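Local coordinates for protein putative aldehyde dehydrogenase AldY (Bacillus subtilis, PDB 4DNG) that probably oxidises aldehydes to carboxylates with NAD+ as the electron acceptor, and may contribute to protection against stress from ethanol and related compounds, at residues 24-29 with 179-184; 102-107 with 153-158. One frame throughout, in Å; residues are numbered along the deposited sequence.

Contact 1: 24-29 with 179-184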
loop_
_atom_site.group_PDB
_atom_site.type_symbol
_atom_site.label_atom_id
_atom_site.label_comp_id
_atom_site.label_asym_id
_atom_site.label_seq_id
_atom_site.Cartn_x
_atom_site.Cartn_y
_atom_site.Cartn_z
ATOM N N GLU A 24 -8.116 -10.881 32.929
ATOM C CA GLU A 24 -9.455 -10.700 32.437
ATOM C C GLU A 24 -10.146 -12.031 32.298
ATOM O O GLU A 24 -9.583 -12.990 31.760
ATOM C CB GLU A 24 -9.430 -10.026 31.078
ATOM C CG GLU A 24 -10.819 -9.849 30.499
ATOM C CD GLU A 24 -10.972 -8.561 29.731
ATOM O OE1 GLU A 24 -10.036 -7.731 29.755
ATOM O OE2 GLU A 24 -12.040 -8.371 29.112
ATOM N N ASP A 25 -11.380 -12.076 32.778
ATOM C CA ASP A 25 -12.213 -13.232 32.598
ATOM C C ASP A 25 -12.799 -13.242 31.190
ATOM O O ASP A 25 -13.435 -12.255 30.752
ATOM C CB ASP A 25 -13.315 -13.224 33.652
ATOM C CG ASP A 25 -12.774 -13.377 35.057
ATOM O OD1 ASP A 25 -11.566 -13.686 35.213
ATOM O OD2 ASP A 25 -13.553 -13.181 36.010
ATOM N N ILE A 26 -12.563 -14.333 30.463
ATOM C CA ILE A 26 -13.204 -14.500 29.162
ATOM C C ILE A 26 -14.557 -15.130 29.422
ATOM O O ILE A 26 -14.651 -16.175 30.074
ATOM C CB ILE A 26 -12.369 -15.336 28.176
ATOM C CG1 ILE A 26 -10.960 -14.732 28.068
ATOM C CG2 ILE A 26 -13.083 -15.423 26.830
ATOM C CD1 ILE A 26 -10.042 -15.405 27.080
ATOM N N LEU A 27 -15.599 -14.475 28.922
ATOM C CA LEU A 27 -16.963 -14.821 29.280
ATOM C C LEU A 27 -17.752 -15.437 28.129
ATOM O O LEU A 27 -17.523 -15.122 26.965
ATOM C CB LEU A 27 -17.689 -13.580 29.822
ATOM C CG LEU A 27 -17.096 -12.789 31.010
ATOM C CD1 LEU A 27 -18.060 -11.698 31.470
ATOM C CD2 LEU A 27 -16.718 -13.669 32.194
ATOM N N ASN A 28 -18.721 -16.259 28.478
ATOM C CA ASN A 28 -19.737 -16.648 27.551
ATOM C C ASN A 28 -20.719 -15.512 27.571
ATOM O O ASN A 28 -21.146 -15.085 28.618
ATOM C CB ASN A 28 -20.393 -17.936 27.998
ATOM C CG ASN A 28 -21.480 -18.387 27.067
ATOM O OD1 ASN A 28 -22.136 -17.581 26.451
ATOM N ND2 ASN A 28 -21.670 -19.679 26.964
ATOM N N PRO A 29 -21.037 -15.002 26.397
ATOM C CA PRO A 29 -21.913 -13.846 26.234
ATOM C C PRO A 29 -23.342 -14.066 26.693
ATOM O O PRO A 29 -23.973 -13.132 27.144
ATOM C CB PRO A 29 -21.863 -13.604 24.742
ATOM C CG PRO A 29 -20.512 -14.038 24.357
ATOM C CD PRO A 29 -20.153 -15.179 25.241
ATOM N N ASP A 179 -8.710 -10.084 20.012
ATOM C CA ASP A 179 -9.396 -9.402 21.065
ATOM C C ASP A 179 -9.355 -10.394 22.225
ATOM O O ASP A 179 -9.733 -11.579 22.067
ATOM C CB ASP A 179 -10.838 -9.117 20.625
ATOM C CG ASP A 179 -11.614 -8.331 21.641
ATOM O OD1 ASP A 179 -12.274 -7.363 21.237
ATOM O OD2 ASP A 179 -11.573 -8.661 22.844
ATOM N N ILE A 180 -8.903 -9.926 23.383
ATOM C CA ILE A 180 -8.854 -10.779 24.568
ATOM C C ILE A 180 -10.186 -11.535 24.766
ATOM O O ILE A 180 -10.181 -12.734 25.067
ATOM C CB ILE A 180 -8.416 -10.005 25.855
ATOM C CG1 ILE A 180 -8.184 -10.984 27.039
ATOM C CG2 ILE A 180 -9.434 -8.930 26.258
ATOM C CD1 ILE A 180 -7.082 -12.007 26.812
ATOM N N GLN A 181 -11.323 -10.865 24.550
ATOM C CA GLN A 181 -12.617 -11.517 24.783
ATOM C C GLN A 181 -12.874 -12.702 23.863
ATOM O O GLN A 181 -13.756 -13.503 24.132
ATOM C CB GLN A 181 -13.797 -10.531 24.804
ATOM C CG GLN A 181 -13.977 -9.808 26.146
ATOM C CD GLN A 181 -14.110 -10.749 27.356
ATOM O OE1 GLN A 181 -14.909 -11.708 27.371
ATOM N NE2 GLN A 181 -13.316 -10.477 28.378
ATOM N N THR A 182 -12.107 -12.812 22.786
ATOM C CA THR A 182 -12.206 -13.978 21.903
ATOM C C THR A 182 -10.793 -14.545 21.627
ATOM O O THR A 182 -10.465 -14.935 20.502
ATOM C CB THR A 182 -12.915 -13.596 20.585
ATOM O OG1 THR A 182 -12.326 -12.400 20.100
ATOM C CG2 THR A 182 -14.406 -13.291 20.810
ATOM N N ALA A 183 -9.956 -14.592 22.658
ATOM C CA ALA A 183 -8.570 -15.016 22.474
ATOM C C ALA A 183 -8.405 -16.502 22.202
ATOM O O ALA A 183 -7.391 -16.919 21.622
ATOM C CB ALA A 183 -7.737 -14.625 23.672
ATOM N N ILE A 184 -9.365 -17.307 22.662
ATOM C CA ILE A 184 -9.259 -18.741 22.481
ATOM C C ILE A 184 -9.498 -19.088 21.016
ATOM O O ILE A 184 -8.690 -19.771 20.397
ATOM C CB ILE A 184 -10.178 -19.541 23.424
ATOM C CG1 ILE A 184 -9.724 -19.354 24.869
ATOM C CG2 ILE A 184 -10.086 -21.027 23.128
ATOM C CD1 ILE A 184 -10.821 -19.538 25.879
#
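Gln181 binds the edge of strand 23-27 not paired with strand 34-39, using its side-chain amide much as a neighbouring strand would. Strands 23-27 and 34-39 form a two-stranded antiparallel sheet. From CB, the Gln181 chain runs to CG, which passes 3.8 Å from Glu24 OE2. A bend at chi2 (-55°) then sets Gln181 CD over the strand edge, 3.8 Å from Asp25 O. The amide splits there. Gln181 OE1 accepts from Leu27 N at 3.2 Å, which lies in the carbonyl plane on a lone pair. Gln181 NE2 donates almost straight to Asp25 O at 3.0 Å. A second bond runs from Gln181 NE2 to Glu24 OE2 at 2.6 Å, on the anti side of that oxygen. The carboxylate and amide planes are 32° apart. An alanine in place of Gln181 would probably leave Asp25 O and Leu27 N without this partner and the Glu24 carboxylate freer to turn. Glu24 OE1 instead faces Ile180 CG2. Beyond the amide, Ile26 packs on backbone oxygens and on Ala183 and Ile184, against the turn leading into helix 183-196. It also touches Glu93 of helix 83-94. Ile26 CD1 reaches to 3.3 Å from Ile180 O and 4.2 Å from Ala183 CB.

Contact 2: 102-107 with 153-158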
loop_
_atom_site.group_PDB
_atom_site.type_symbol
_atom_site.label_atom_id
_atom_site.label_comp_id
_atom_site.label_asym_id
_atom_site.label_seq_id
_atom_site.Cartn_x
_atom_site.Cartn_y
_atom_site.Cartn_z
ATOM N N THR A 102 -19.784 -23.231 12.695
ATOM C CA THR A 102 -19.396 -24.299 11.791
ATOM C C THR A 102 -18.860 -23.712 10.502
ATOM O O THR A 102 -17.835 -24.160 9.978
ATOM C CB THR A 102 -20.573 -25.227 11.508
ATOM O OG1 THR A 102 -21.003 -25.807 12.745
ATOM C CG2 THR A 102 -20.172 -26.346 10.515
ATOM N N ILE A 103 -19.544 -22.679 10.016
ATOM C CA ILE A 103 -19.166 -22.001 8.777
ATOM C C ILE A 103 -17.786 -21.370 8.957
ATOM O O ILE A 103 -16.913 -21.474 8.079
ATOM C CB ILE A 103 -20.239 -20.972 8.367
ATOM C CG1 ILE A 103 -21.453 -21.701 7.770
ATOM C CG2 ILE A 103 -19.689 -19.980 7.362
ATOM C CD1 ILE A 103 -22.700 -20.851 7.626
ATOM N N GLU A 104 -17.579 -20.761 10.122
ATOM C CA GLU A 104 -16.312 -20.127 10.432
ATOM C C GLU A 104 -15.153 -21.136 10.495
ATOM O O GLU A 104 -14.069 -20.881 9.916
ATOM C CB GLU A 104 -16.401 -19.318 11.720
ATOM C CG GLU A 104 -15.200 -18.404 11.877
ATOM C CD GLU A 104 -15.311 -17.408 13.020
ATOM O OE1 GLU A 104 -16.446 -17.063 13.444
ATOM O OE2 GLU A 104 -14.231 -16.957 13.479
ATOM N N LEU A 105 -15.369 -22.268 11.175
ATOM C CA LEU A 105 -14.337 -23.295 11.226
ATOM C C LEU A 105 -14.059 -23.835 9.836
ATOM O O LEU A 105 -12.896 -24.018 9.460
ATOM C CB LEU A 105 -14.676 -24.444 12.175
ATOM C CG LEU A 105 -13.578 -25.515 12.382
ATOM C CD1 LEU A 105 -12.215 -24.918 12.684
ATOM C CD2 LEU A 105 -13.970 -26.431 13.504
ATOM N N GLU A 106 -15.120 -24.084 9.075
ATOM C CA GLU A 106 -14.954 -24.494 7.678
ATOM C C GLU A 106 -14.148 -23.495 6.844
ATOM O O GLU A 106 -13.180 -23.882 6.181
ATOM C CB GLU A 106 -16.286 -24.870 7.033
ATOM C CG GLU A 106 -16.621 -26.335 7.304
ATOM C CD GLU A 106 -18.095 -26.661 7.196
ATOM O OE1 GLU A 106 -18.862 -25.848 6.640
ATOM O OE2 GLU A 106 -18.489 -27.746 7.672
ATOM N N GLN A 107 -14.502 -22.216 6.906
ATOM C CA GLN A 107 -13.764 -21.195 6.142
ATOM C C GLN A 107 -12.292 -21.100 6.500
ATOM O O GLN A 107 -11.455 -20.944 5.619
ATOM C CB GLN A 107 -14.422 -19.850 6.294
ATOM C CG GLN A 107 -15.666 -19.690 5.439
ATOM C CD GLN A 107 -16.322 -18.335 5.654
ATOM O OE1 GLN A 107 -17.264 -17.973 4.953
ATOM N NE2 GLN A 107 -15.824 -17.574 6.634
ATOM N N PHE A 153 -13.457 -9.141 17.556
ATOM C CA PHE A 153 -14.306 -10.100 18.275
ATOM C C PHE A 153 -15.342 -10.823 17.437
ATOM O O PHE A 153 -15.991 -11.726 17.945
ATOM C CB PHE A 153 -15.066 -9.378 19.377
ATOM C CG PHE A 153 -16.069 -8.369 18.876
ATOM C CD1 PHE A 153 -17.328 -8.776 18.399
ATOM C CD2 PHE A 153 -15.775 -7.004 18.905
ATOM C CE1 PHE A 153 -18.258 -7.849 17.941
ATOM C CE2 PHE A 153 -16.702 -6.066 18.451
ATOM C CZ PHE A 153 -17.944 -6.491 17.968
ATOM N N ASN A 154 -15.575 -10.373 16.203
ATOM C CA ASN A 154 -16.536 -11.044 15.335
ATOM C C ASN A 154 -15.752 -11.780 14.296
ATOM O O ASN A 154 -14.835 -11.219 13.711
ATOM C CB ASN A 154 -17.526 -10.066 14.688
ATOM C CG ASN A 154 -16.843 -8.875 14.022
ATOM O OD1 ASN A 154 -15.973 -9.030 13.163
ATOM N ND2 ASN A 154 -17.256 -7.668 14.412
ATOM N N PHE A 155 -16.083 -13.047 14.087
ATOM C CA PHE A 155 -15.312 -13.910 13.178
ATOM C C PHE A 155 -13.829 -13.952 13.503
ATOM O O PHE A 155 -12.989 -13.899 12.597
ATOM C CB PHE A 155 -15.549 -13.545 11.702
ATOM C CG PHE A 155 -17.000 -13.570 11.297
ATOM C CD1 PHE A 155 -17.674 -14.790 11.140
ATOM C CD2 PHE A 155 -17.699 -12.375 11.082
ATOM C CE1 PHE A 155 -19.009 -14.816 10.774
ATOM C CE2 PHE A 155 -19.035 -12.396 10.714
ATOM C CZ PHE A 155 -19.689 -13.619 10.560
ATOM N N PRO A 156 -13.493 -14.094 14.797
ATOM C CA PRO A 156 -12.084 -14.061 15.243
ATOM C C PRO A 156 -11.178 -15.088 14.551
ATOM O O PRO A 156 -10.068 -14.751 14.169
ATOM C CB PRO A 156 -12.191 -14.405 16.740
ATOM C CG PRO A 156 -13.493 -15.145 16.862
ATOM C CD PRO A 156 -14.396 -14.390 15.924
ATOM N N MET A 157 -11.633 -16.330 14.396
ATOM C CA MET A 157 -10.750 -17.392 13.930
ATOM C C MET A 157 -10.491 -17.292 12.423
ATOM O O MET A 157 -9.346 -17.385 11.950
ATOM C CB MET A 157 -11.313 -18.762 14.285
ATOM C CG MET A 157 -10.459 -19.875 13.711
ATOM S SD MET A 157 -10.888 -21.540 14.210
ATOM C CE MET A 157 -10.570 -21.515 15.977
ATOM N N ASN A 158 -11.567 -17.091 11.680
ATOM C CA ASN A 158 -11.487 -16.916 10.256
ATOM C C ASN A 158 -10.540 -15.760 9.889
ATOM O O ASN A 158 -9.613 -15.945 9.088
ATOM C CB ASN A 158 -12.908 -16.701 9.730
ATOM C CG ASN A 158 -12.949 -16.284 8.287
ATOM O OD1 ASN A 158 -12.506 -17.015 7.406
ATOM N ND2 ASN A 158 -13.506 -15.105 8.031
#
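The Glu104 carboxylate and the Phe155 ring meet with their planes 52° apart. The motif is a carboxylate from helix 98-118 bound at the N terminus of helix 156-169, with Phe155 at the N-cap position. Glu104 OE1 approaches the ring obliquely and comes 3.5 Å from Phe155 CD1. Lys100 makes a cation-pi contact with the same ring, and Gln283 and Phe383 also touch it. The Asn158 amide stands 76° from the carboxylate plane. The Glu104 chain is extended, with CG anti to the backbone N (chi1 -167°). OE2 accepts two backbone N-H groups of the first turn. Met157 N lies 2.8 Å from Glu104 OE2, in a bent bond, nearly on the C-O axis. Asn158 N lies 3.2 Å from Glu104 OE2, in a nearly straight bond on the anti side. Pro156 N is also close but has no hydrogen to give. The helix end would probably stabilise the negative charge of this buried group. Glu104 CG packs 3.6 Å from Asn158 CB. The Asn158 side chain lies about 7 Å from that of Glu253, a predicted active-site residue, so the junction sits near the catalytic region. Met157 SD also rests 3.9 Å from Leu105 CD1.

In the fold
After two short strands near the N terminus, the chain forms strand 23-27. It later passes through helix 98-118, which carries the first half of contact 2. Strand 135-150 follows, and the loop after it starts helix 156-169. There contact 2 closes the shorter loop. Strand 173-177 comes next, parallel to strand 135-150. Contact 1 then closes the larger loop just before helix 183-196, so contact 2 lies wholly within it. The two do not cross. Contact 1 ties the small N-terminal sheet to the turn between strand 173-177 and helix 183-196. Contact 2 ties helix 98-118 to the start of helix 156-169, the beta-alpha-beta crossover between strands 135-150 and 173-177. Their centres are 15 Å apart. They touch where Thr182 packs on Phe153 and Pro156.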